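Long-range contacts in probable UbiX-like flavin prenyltransferase (Escherichia coli, PDB 1SBZ), which probably prenylates reduced FMN with dimethylallyl phosphate, supplying the prenyl-FMN cofactor that phenolic acid decarboxylase C uses to decarboxylate and detoxify phenolic derivatives: residues T11-G16 and T41-E46; N28-L33 and A58-N63; D79-I84 and R105-V110. All coordinates share one frame; numbering follows the deposited sequence.

Contact 1: residues T11-G16 and T41-E46; sequences TGAPLG and TTIELE. With FMN (flavin mononucleotide), chain H.
Thr-11 and Glu-46 meet where the loop after strand 2-7 turns into helix 13-24, the FMN-binding loop of a Rossmann-like flavoprotein fold; the end of helix 37-46 supplies the glutamate. The Thr-11 hydroxyl lies anti to its own backbone N (chi1 177°) and donates through OG1 to Glu-46 OE2 at 2.7 Å, on the syn side but lifted from the carboxylate plane. The two side chains cross at about a right angle. OG1 also accepts from Phe-151 N of a second subunit, so the hydroxyl links the glutamate to the subunit interface. On the flavin side, Thr-11 N donates to O4 of the FMN of chain H over 3.3 Å, and CG2 packs against the same oxygen. Gly-12 follows with phi and psi that would press a CB against the preceding carbonyl oxygen; its N-H runs almost straight (171°) to the syn lone pair of Glu-46 OE1, 2.8 Å away. Ala-13 N reaches that same oxygen at 3.0 Å, nearly along its C-O bond. OE1 thus takes two successive backbone N-H groups at the start of helix 13-24 while OE2 takes the hydroxyl, which fixes the rotation of the carboxylate. The extended glutamate chain brings it there from the neighbouring helix. Beside the carboxylate, Ala-13 CB touches Thr-42 CG2, 3.6 Å away, and also CA and CG1 of Ile-43. Pro-14 crosses the glutamate chain at about a right angle, its CD 3.5 Å from Glu-46 OE1.

Contact 2: residues N28-L33 and A58-N63; sequences NVETHL and ADFSHN
Asp-59 OD2 is gripped by two donors: Thr-31 N, 3.1 Å away and met on the anti lone pair, and a water molecule that also bonds Thr-31 OG1. The other carboxylate oxygen, OD1, forms a salt bridge with Arg-24 of helix 13-24, so both carboxylate oxygens are bonded. Thr-31 answers with its hydroxyl, which lies between the backbone N and the carbonyl carbon (chi1 55°), where OG1 accepts Asp-59 N at 3.2 Å. Side chain and backbone of each residue are therefore tied to the other just ahead of the regular pairing. That pairing begins with Phe-60 N donating to Thr-31 O at 3.0 Å, and continues with Leu-33 N to Phe-60 O and His-62 N to Leu-33 O, both nearly straight. Strands 30-33 and 60-62 run parallel, 19° apart; within this chain the second is an outermost strand of the six-stranded parallel sheet of the Rossmann-like fold, joined to the first by a beta-alpha-beta crossover. His-32 and Phe-60 project side by side from one face, their ring planes only 6° apart but slid so far that they barely overlap: Phe-60 CD1 stands over the rim of the imidazole, 3.4 Å from His-32 CE1. His-32 ND1 and His-62 NE2 are hydrogen-bonded over 3.1 Å, rim to rim. His-32 NE2 donates to Glu-30 OE2 at 2.6 Å; with a bond at each nitrogen, the rotation of the imidazole is fixed. CD and OE2 of Glu-30 both lie 3.5 Å from Phe-60 CE1, carboxylate and ring planes turned well apart. On the other face Leu-33 CB packs on Ala-58 CB at 3.7 Å.

Contact 3: residues D79-I84 and R105-V110; sequences DGMIVI and RAADVV. With FMN (flavin mononucleotide), chain E.
Met-81, present as selenomethionine, carries the contact: its selenium lies against the backbone of helix 102-112, 3.6 Å from Ala-107 N, and touches two methyl groups, Ala-106 CB at 3.9 Å and Ala-107 CB at 4.0 Å. The side chain starts with CG anti to the backbone N (chi1 177°) and stays extended beyond it, which carries SE from the strand to the helix surface. Nearer the strand, Met-81 CB rests on Val-110 CG2 at 3.9 Å, one helical turn on from Ala-106, so three residues of one helix face receive a single long side chain. Gly-80, with backbone angles that would jam a CB against the preceding carbonyl oxygen, passes close to the same valine methyl. Strand 80-83 and helix segment 105-110 run at 138° to each other, the packing of a helix on the parallel sheet of a Rossmann-like fold. Leu-117 of neighbouring strand 116-121 touches both Met-81 and Val-110. On the helix's other side, Val-109 CG2 covers the centre of one face of the Arg-105 guanidinium; over the opposite face, toward the rim, lies C1' of the FMN of chain E, bound in a third subunit's pocket. No hydrogen bond spans strand and helix: selenium and methyl groups meet by non-directional van der Waals packing, while charged Arg-105 turns from it to the flavin and a salt bridge with Glu-123 of the third subunit.

How the contacts relate
From the N terminus, residues 11-16 open contact 1 and 28-33 open contact 2 before 41-46 close the first and 58-63 the second, so the two loops cross. Helix 13-24 leads into strand 30-35, which leads into helix 37-46: contact 1 ties two helix ends at the FMN loop, and contact 2 ties on strand 60-62, outermost within this chain. Contact 3 follows in series, fastening helix 102-112 to strand 80-86 of the same sheet. Contacts 1 and 3 lie on opposite sides of the chain's centre yet touch, Leu-15 O meeting Ile-84 CD1 at 3.6 Å; contact 2 touches neither. Contacts 1 and 3 meet FMN molecules at different subunit interfaces.

Contact 1: residues T11-G16 and T41-E46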
loop_
_atom_site.group_PDB
_atom_site.type_symbol
_atom_site.label_atom_id
_atom_site.label_comp_id
_atom_site.label_asym_id
_atom_site.label_seq_id
_atom_site.Cartn_x
_atom_site.Cartn_y
_atom_site.Cartn_z
ATOM N N THR D 11 28.429 17.878 5.310
ATOM C CA THR D 11 28.953 19.024 6.024
ATOM C C THR D 11 28.453 18.927 7.473
ATOM O O THR D 11 27.327 18.510 7.722
ATOM C CB THR D 11 28.604 20.352 5.306
ATOM O OG1 THR D 11 29.080 21.455 6.083
ATOM C CG2 THR D 11 27.092 20.581 5.217
ATOM N N GLY D 12 29.319 19.232 8.427
ATOM C CA GLY D 12 28.984 19.029 9.824
ATOM C C GLY D 12 29.955 18.124 10.550
ATOM O O GLY D 12 29.596 17.509 11.562
ATOM N N ALA D 13 31.191 18.049 10.051
ATOM C CA ALA D 13 32.251 17.305 10.746
ATOM C C ALA D 13 32.506 17.797 12.183
ATOM O O ALA D 13 32.820 16.977 13.050
ATOM C CB ALA D 13 33.545 17.299 9.935
ATOM N N PRO D 14 32.378 19.104 12.452
ATOM C CA PRO D 14 32.482 19.615 13.825
ATOM C C PRO D 14 31.528 18.948 14.817
ATOM O O PRO D 14 31.862 18.849 15.997
ATOM C CB PRO D 14 32.126 21.098 13.672
ATOM C CG PRO D 14 32.545 21.425 12.297
ATOM C CD PRO D 14 32.197 20.211 11.490
ATOM N N LEU D 15 30.363 18.504 14.337
ATOM C CA LEU D 15 29.403 17.738 15.147
ATOM C C LEU D 15 29.996 16.402 15.589
ATOM O O LEU D 15 29.842 16.004 16.740
ATOM C CB LEU D 15 28.106 17.484 14.366
ATOM C CG LEU D 15 27.281 18.686 13.894
ATOM C CD1 LEU D 15 26.361 18.298 12.745
ATOM C CD2 LEU D 15 26.488 19.293 15.061
ATOM N N GLY D 16 30.665 15.711 14.663
ATOM C CA GLY D 16 31.295 14.422 14.959
ATOM C C GLY D 16 32.444 14.551 15.941
ATOM O O GLY D 16 32.529 13.796 16.917
ATOM N N THR D 41 37.931 14.012 4.323
ATOM C CA THR D 41 37.970 15.247 3.547
ATOM C C THR D 41 37.221 16.384 4.254
ATOM O O THR D 41 37.687 17.529 4.303
ATOM C CB THR D 41 37.335 14.999 2.162
ATOM O OG1 THR D 41 38.028 13.938 1.483
ATOM C CG2 THR D 41 37.527 16.204 1.252
ATOM N N THR D 42 36.049 16.057 4.790
ATOM C CA THR D 42 35.181 17.035 5.441
ATOM C C THR D 42 35.783 17.501 6.775
ATOM O O THR D 42 35.727 18.685 7.109
ATOM C CB THR D 42 33.745 16.436 5.596
ATOM O OG1 THR D 42 33.078 16.468 4.322
ATOM C CG2 THR D 42 32.857 17.321 6.425
ATOM N N ILE D 43 36.375 16.569 7.520
ATOM C CA ILE D 43 37.049 16.885 8.787
ATOM C C ILE D 43 38.167 17.890 8.546
ATOM O O ILE D 43 38.280 18.892 9.246
ATOM C CB ILE D 43 37.609 15.600 9.448
ATOM C CG1 ILE D 43 36.475 14.777 10.065
ATOM C CG2 ILE D 43 38.652 15.944 10.527
ATOM C CD1 ILE D 43 36.809 13.302 10.254
ATOM N N GLU D 44 38.972 17.612 7.529
ATOM C CA GLU D 44 40.120 18.434 7.203
ATOM C C GLU D 44 39.707 19.840 6.748
ATOM O O GLU D 44 40.309 20.831 7.172
ATOM C CB GLU D 44 41.032 17.700 6.208
ATOM C CG GLU D 44 42.105 16.885 6.931
ATOM C CD GLU D 44 42.674 15.710 6.149
ATOM O OE1 GLU D 44 42.520 15.648 4.907
ATOM O OE2 GLU D 44 43.286 14.827 6.802
ATOM N N LEU D 45 38.650 19.922 5.938
ATOM C CA LEU D 45 38.090 21.206 5.492
ATOM C C LEU D 45 37.445 22.038 6.606
ATOM O O LEU D 45 37.678 23.246 6.694
ATOM C CB LEU D 45 37.070 20.985 4.361
ATOM C CG LEU D 45 36.227 22.191 3.900
ATOM C CD1 LEU D 45 37.064 23.189 3.094
ATOM C CD2 LEU D 45 34.980 21.755 3.103
ATOM N N GLU D 46 36.644 21.394 7.453
ATOM C CA GLU D 46 35.731 22.108 8.360
ATOM C C GLU D 46 36.227 22.289 9.789
ATOM O O GLU D 46 35.647 23.065 10.561
ATOM C CB GLU D 46 34.360 21.427 8.370
ATOM C CG GLU D 46 33.742 21.354 6.989
ATOM C CD GLU D 46 32.344 20.773 6.973
ATOM O OE1 GLU D 46 31.907 20.161 7.972
ATOM O OE2 GLU D 46 31.688 20.930 5.935
HETATM N N1 FMN H . 26.134 14.930 1.153
HETATM C C2 FMN H . 24.962 14.995 1.872
HETATM O O2 FMN H . 24.160 14.077 1.746
HETATM N N3 FMN H . 24.711 16.070 2.702
HETATM C C4 FMN H . 25.651 17.087 2.816
HETATM O O4 FMN H . 25.535 17.898 3.740
HETATM C C4A FMN H . 26.849 17.015 2.082
HETATM N N5 FMN H . 27.815 18.005 2.169
HETATM C C5A FMN H . 28.994 17.907 1.437
HETATM C C6 FMN H . 29.967 18.906 1.532
HETATM C C7 FMN H . 31.161 18.812 0.800
HETATM C C7M FMN H . 32.317 19.689 1.209
HETATM C C8 FMN H . 31.377 17.708 -0.034
HETATM C C8M FMN H . 32.733 17.428 -0.636
HETATM C C9 FMN H . 30.405 16.718 -0.125
HETATM C C9A FMN H . 29.215 16.808 0.608
HETATM N N10 FMN H . 28.246 15.812 0.508
HETATM C C10 FMN H . 27.076 15.923 1.241
HETATM C "C1'" FMN H . 28.349 14.774 -0.577
HETATM C "C2'" FMN H . 28.863 13.464 0.014
HETATM O "O2'" FMN H . 30.104 13.693 0.647
HETATM C "C3'" FMN H . 28.963 12.352 -1.037
HETATM O "O3'" FMN H . 27.658 11.930 -1.404
HETATM C "C4'" FMN H . 29.802 11.152 -0.581
HETATM O "O4'" FMN H . 29.734 10.100 -1.526
HETATM C "C5'" FMN H . 29.362 10.599 0.770
HETATM O "O5'" FMN H . 30.020 9.367 1.021
HETATM P P FMN H . 30.056 8.810 2.532
HETATM O O1P FMN H . 30.986 9.708 3.323
HETATM O O2P FMN H . 30.556 7.397 2.470
HETATM O O3P FMN H . 28.656 8.855 3.114
#

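Contact 2: residues N28-L33 and A58-N63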
loop_
_atom_site.group_PDB
_atom_site.type_symbol
_atom_site.label_atom_id
_atom_site.label_comp_id
_atom_site.label_asym_id
_atom_site.label_seq_id
_atom_site.Cartn_x
_atom_site.Cartn_y
_atom_site.Cartn_z
ATOM N N ASN D 28 33.619 5.290 31.342
ATOM C CA ASN D 28 32.775 4.098 31.217
ATOM C C ASN D 28 32.409 3.746 29.768
ATOM O O ASN D 28 31.753 2.730 29.519
ATOM C CB ASN D 28 31.489 4.293 32.031
ATOM C CG ASN D 28 30.842 5.655 31.788
ATOM O OD1 ASN D 28 31.534 6.677 31.709
ATOM N ND2 ASN D 28 29.511 5.675 31.675
ATOM N N VAL D 29 32.840 4.586 28.827
ATOM C CA VAL D 29 32.435 4.471 27.425
ATOM C C VAL D 29 33.616 4.169 26.498
ATOM O O VAL D 29 34.569 4.940 26.405
ATOM C CB VAL D 29 31.665 5.737 26.950
ATOM C CG1 VAL D 29 31.304 5.641 25.474
ATOM C CG2 VAL D 29 30.414 5.942 27.789
ATOM N N GLU D 30 33.530 3.026 25.826
ATOM C CA GLU D 30 34.498 2.619 24.822
ATOM C C GLU D 30 33.950 2.970 23.438
ATOM O O GLU D 30 32.834 2.582 23.090
ATOM C CB GLU D 30 34.754 1.118 24.943
ATOM C CG GLU D 30 35.694 0.529 23.906
ATOM C CD GLU D 30 35.846 -0.965 24.081
ATOM O OE1 GLU D 30 36.224 -1.394 25.189
ATOM O OE2 GLU D 30 35.579 -1.715 23.116
ATOM N N THR D 31 34.730 3.712 22.658
ATOM C CA THR D 31 34.258 4.196 21.364
ATOM C C THR D 31 34.963 3.500 20.216
ATOM O O THR D 31 36.184 3.348 20.222
ATOM C CB THR D 31 34.404 5.733 21.246
ATOM O OG1 THR D 31 35.759 6.110 21.507
ATOM C CG2 THR D 31 33.624 6.435 22.350
ATOM N N HIS D 32 34.176 3.058 19.240
ATOM C CA HIS D 32 34.710 2.486 18.017
ATOM C C HIS D 32 34.337 3.391 16.849
ATOM O O HIS D 32 33.166 3.491 16.469
ATOM C CB HIS D 32 34.184 1.067 17.807
ATOM C CG HIS D 32 34.611 0.099 18.866
ATOM N ND1 HIS D 32 35.533 -0.901 18.634
ATOM C CD2 HIS D 32 34.245 -0.021 20.165
ATOM C CE1 HIS D 32 35.716 -1.593 19.744
ATOM N NE2 HIS D 32 34.948 -1.080 20.688
ATOM N N LEU D 33 35.338 4.063 16.294
ATOM C CA LEU D 33 35.125 5.042 15.233
ATOM C C LEU D 33 35.339 4.441 13.852
ATOM O O LEU D 33 36.263 3.656 13.644
ATOM C CB LEU D 33 36.052 6.252 15.431
ATOM C CG LEU D 33 36.190 7.301 14.318
ATOM C CD1 LEU D 33 34.864 8.018 14.059
ATOM C CD2 LEU D 33 37.275 8.299 14.671
ATOM N N ALA D 58 39.260 8.444 19.687
ATOM C CA ALA D 58 38.544 7.189 19.906
ATOM C C ALA D 58 39.453 6.123 20.503
ATOM O O ALA D 58 40.676 6.174 20.348
ATOM C CB ALA D 58 37.927 6.696 18.604
ATOM N N ASP D 59 38.844 5.161 21.188
ATOM C CA ASP D 59 39.570 4.036 21.754
ATOM C C ASP D 59 40.011 3.092 20.652
ATOM O O ASP D 59 41.110 2.546 20.701
ATOM C CB ASP D 59 38.700 3.298 22.768
ATOM C CG ASP D 59 38.407 4.133 23.994
ATOM O OD1 ASP D 59 39.366 4.590 24.653
ATOM O OD2 ASP D 59 37.247 4.386 24.382
ATOM N N PHE D 60 39.141 2.896 19.664
ATOM C CA PHE D 60 39.460 2.106 18.478
ATOM C C PHE D 60 39.000 2.851 17.238
ATOM O O PHE D 60 38.020 3.592 17.281
ATOM C CB PHE D 60 38.762 0.743 18.519
ATOM C CG PHE D 60 39.098 -0.080 19.728
ATOM C CD1 PHE D 60 38.400 0.092 20.924
ATOM C CD2 PHE D 60 40.102 -1.044 19.668
ATOM C CE1 PHE D 60 38.708 -0.676 22.040
ATOM C CE2 PHE D 60 40.415 -1.819 20.781
ATOM C CZ PHE D 60 39.717 -1.634 21.970
ATOM N N SER D 61 39.710 2.644 16.136
ATOM C CA SER D 61 39.339 3.225 14.858
ATOM C C SER D 61 39.503 2.152 13.795
ATOM O O SER D 61 40.559 1.514 13.701
ATOM C CB SER D 61 40.206 4.446 14.557
ATOM O OG SER D 61 39.925 5.000 13.280
ATOM N N HIS D 62 38.454 1.941 13.007
ATOM C CA HIS D 62 38.451 0.878 12.013
ATOM C C HIS D 62 38.425 1.442 10.596
ATOM O O HIS D 62 37.896 2.530 10.364
ATOM C CB HIS D 62 37.257 -0.048 12.242
ATOM C CG HIS D 62 37.133 -0.539 13.650
ATOM N ND1 HIS D 62 37.683 -1.727 14.075
ATOM C CD2 HIS D 62 36.530 0.005 14.734
ATOM C CE1 HIS D 62 37.423 -1.897 15.358
ATOM N NE2 HIS D 62 36.723 -0.861 15.783
ATOM N N ASN D 63 38.996 0.695 9.655
ATOM C CA ASN D 63 38.991 1.079 8.241
ATOM C C ASN D 63 37.610 0.879 7.606
ATOM O O ASN D 63 37.005 -0.188 7.772
ATOM C CB ASN D 63 40.060 0.285 7.474
ATOM C CG ASN D 63 40.336 0.855 6.092
ATOM O OD1 ASN D 63 39.594 0.607 5.133
ATOM N ND2 ASN D 63 41.417 1.622 5.982
HETATM O O HOH W 1 36.300 7.460 24.053
#

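Contact 3: residues D79-I84 and R105-V110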
loop_
_atom_site.group_PDB
_atom_site.type_symbol
_atom_site.label_atom_id
_atom_site.label_comp_id
_atom_site.label_asym_id
_atom_site.label_seq_id
_atom_site.Cartn_x
_atom_site.Cartn_y
_atom_site.Cartn_z
ATOM N N ASP D 79 26.532 -1.399 22.520
ATOM C CA ASP D 79 25.275 -0.839 22.982
ATOM C C ASP D 79 24.576 -0.033 21.899
ATOM O O ASP D 79 23.464 0.439 22.100
ATOM C CB ASP D 79 25.498 0.010 24.232
ATOM C CG ASP D 79 25.994 -0.813 25.390
ATOM O OD1 ASP D 79 25.170 -1.183 26.253
ATOM O OD2 ASP D 79 27.182 -1.176 25.497
ATOM N N GLY D 80 25.226 0.115 20.751
ATOM C CA GLY D 80 24.618 0.823 19.631
ATOM C C GLY D 80 25.608 1.593 18.793
ATOM O O GLY D 80 26.819 1.399 18.910
HETATM N N MSE D 81 25.078 2.487 17.960
HETATM C CA MSE D 81 25.855 3.190 16.950
HETATM C C MSE D 81 25.256 4.566 16.678
HETATM O O MSE D 81 24.040 4.721 16.666
HETATM C CB MSE D 81 25.894 2.367 15.655
HETATM C CG MSE D 81 26.618 3.020 14.472
HETATM SE SE MSE D 81 26.891 1.754 13.013
HETATM C CE MSE D 81 27.919 2.870 11.839
ATOM N N ILE D 82 26.123 5.556 16.481
ATOM C CA ILE D 82 25.725 6.891 16.047
ATOM C C ILE D 82 26.443 7.191 14.740
ATOM O O ILE D 82 27.645 6.977 14.633
ATOM C CB ILE D 82 26.103 7.969 17.109
ATOM C CG1 ILE D 82 25.533 7.607 18.479
ATOM C CG2 ILE D 82 25.603 9.358 16.681
ATOM C CD1 ILE D 82 26.162 8.351 19.645
ATOM N N VAL D 83 25.717 7.680 13.744
ATOM C CA VAL D 83 26.363 8.170 12.525
ATOM C C VAL D 83 26.189 9.684 12.496
ATOM O O VAL D 83 25.059 10.178 12.406
ATOM C CB VAL D 83 25.784 7.517 11.248
ATOM C CG1 VAL D 83 26.597 7.920 10.019
ATOM C CG2 VAL D 83 25.739 5.984 11.390
ATOM N N ILE D 84 27.307 10.407 12.578
ATOM C CA ILE D 84 27.290 11.858 12.797
ATOM C C ILE D 84 28.448 12.617 12.116
ATOM O O ILE D 84 29.617 12.408 12.461
ATOM C CB ILE D 84 27.247 12.155 14.330
ATOM C CG1 ILE D 84 27.176 13.660 14.596
ATOM C CG2 ILE D 84 28.425 11.461 15.072
ATOM C CD1 ILE D 84 26.945 14.005 16.066
ATOM N N ARG D 105 27.888 -1.925 6.919
ATOM C CA ARG D 105 27.887 -3.239 7.559
ATOM C C ARG D 105 27.674 -3.158 9.068
ATOM O O ARG D 105 26.826 -3.866 9.607
ATOM C CB ARG D 105 29.171 -4.020 7.229
ATOM C CG ARG D 105 29.333 -5.341 7.996
ATOM C CD ARG D 105 28.276 -6.411 7.696
ATOM N NE ARG D 105 28.501 -7.623 8.498
ATOM C CZ ARG D 105 27.652 -8.642 8.583
ATOM N NH1 ARG D 105 26.492 -8.622 7.932
ATOM N NH2 ARG D 105 27.954 -9.682 9.339
ATOM N N ALA D 106 28.438 -2.303 9.747
ATOM C CA ALA D 106 28.252 -2.110 11.179
ATOM C C ALA D 106 26.820 -1.675 11.490
ATOM O O ALA D 106 26.253 -2.100 12.496
ATOM C CB ALA D 106 29.253 -1.103 11.729
ATOM N N ALA D 107 26.236 -0.840 10.625
ATOM C CA ALA D 107 24.846 -0.375 10.808
ATOM C C ALA D 107 23.840 -1.506 10.601
ATOM O O ALA D 107 22.910 -1.677 11.383
ATOM C CB ALA D 107 24.529 0.794 9.868
ATOM N N ASP D 108 24.048 -2.279 9.541
ATOM C CA ASP D 108 23.221 -3.453 9.243
ATOM C C ASP D 108 23.243 -4.471 10.393
ATOM O O ASP D 108 22.195 -4.997 10.788
ATOM C CB ASP D 108 23.694 -4.095 7.933
ATOM C CG ASP D 108 22.635 -4.968 7.298
ATOM O OD1 ASP D 108 21.522 -4.461 7.001
ATOM O OD2 ASP D 108 22.835 -6.173 7.054
ATOM N N VAL D 109 24.438 -4.712 10.936
ATOM C CA VAL D 109 24.650 -5.590 12.094
ATOM C C VAL D 109 23.962 -5.054 13.356
ATOM O O VAL D 109 23.252 -5.786 14.045
ATOM C CB VAL D 109 26.172 -5.832 12.342
ATOM C CG1 VAL D 109 26.442 -6.363 13.746
ATOM C CG2 VAL D 109 26.730 -6.793 11.307
ATOM N N VAL D 110 24.168 -3.781 13.662
ATOM C CA VAL D 110 23.448 -3.153 14.769
ATOM C C VAL D 110 21.929 -3.422 14.674
ATOM O O VAL D 110 21.301 -3.845 15.649
ATOM C CB VAL D 110 23.792 -1.641 14.883
ATOM C CG1 VAL D 110 22.701 -0.869 15.613
ATOM C CG2 VAL D 110 25.146 -1.457 15.583
HETATM N N1 FMN E . 27.524 -10.863 5.572
HETATM C C2 FMN E . 26.285 -11.472 5.582
HETATM O O2 FMN E . 25.339 -10.891 5.064
HETATM N N3 FMN E . 26.120 -12.726 6.158
HETATM C C4 FMN E . 27.200 -13.367 6.732
HETATM O O4 FMN E . 27.030 -14.417 7.353
HETATM C C4A FMN E . 28.456 -12.747 6.725
HETATM N N5 FMN E . 29.541 -13.379 7.292
HETATM C C5A FMN E . 30.790 -12.778 7.288
HETATM C C6 FMN E . 31.868 -13.446 7.873
HETATM C C7 FMN E . 33.141 -12.881 7.877
HETATM C C7M FMN E . 34.274 -13.872 7.813
HETATM C C8 FMN E . 33.319 -11.613 7.304
HETATM C C8M FMN E . 34.703 -11.067 7.077
HETATM C C9 FMN E . 32.242 -10.944 6.724
HETATM C C9A FMN E . 30.968 -11.523 6.712
HETATM N N10 FMN E . 29.880 -10.872 6.137
HETATM C C10 FMN E . 28.624 -11.484 6.143
HETATM C "C1'" FMN E . 30.024 -9.437 5.713
HETATM C "C2'" FMN E . 30.144 -9.354 4.195
HETATM O "O2'" FMN E . 31.277 -10.082 3.774
HETATM C "C3'" FMN E . 30.213 -7.903 3.715
HETATM O "O3'" FMN E . 28.940 -7.315 3.863
HETATM C "C4'" FMN E . 30.677 -7.752 2.261
HETATM O "O4'" FMN E . 30.586 -6.393 1.891
HETATM C "C5'" FMN E . 29.846 -8.580 1.287
HETATM O "O5'" FMN E . 30.209 -8.254 -0.030
HETATM P P FMN E . 29.883 -9.257 -1.232
HETATM O O1P FMN E . 30.196 -8.564 -2.529
HETATM O O2P FMN E . 28.417 -9.663 -1.223
HETATM O O3P FMN E . 30.733 -10.494 -1.049
#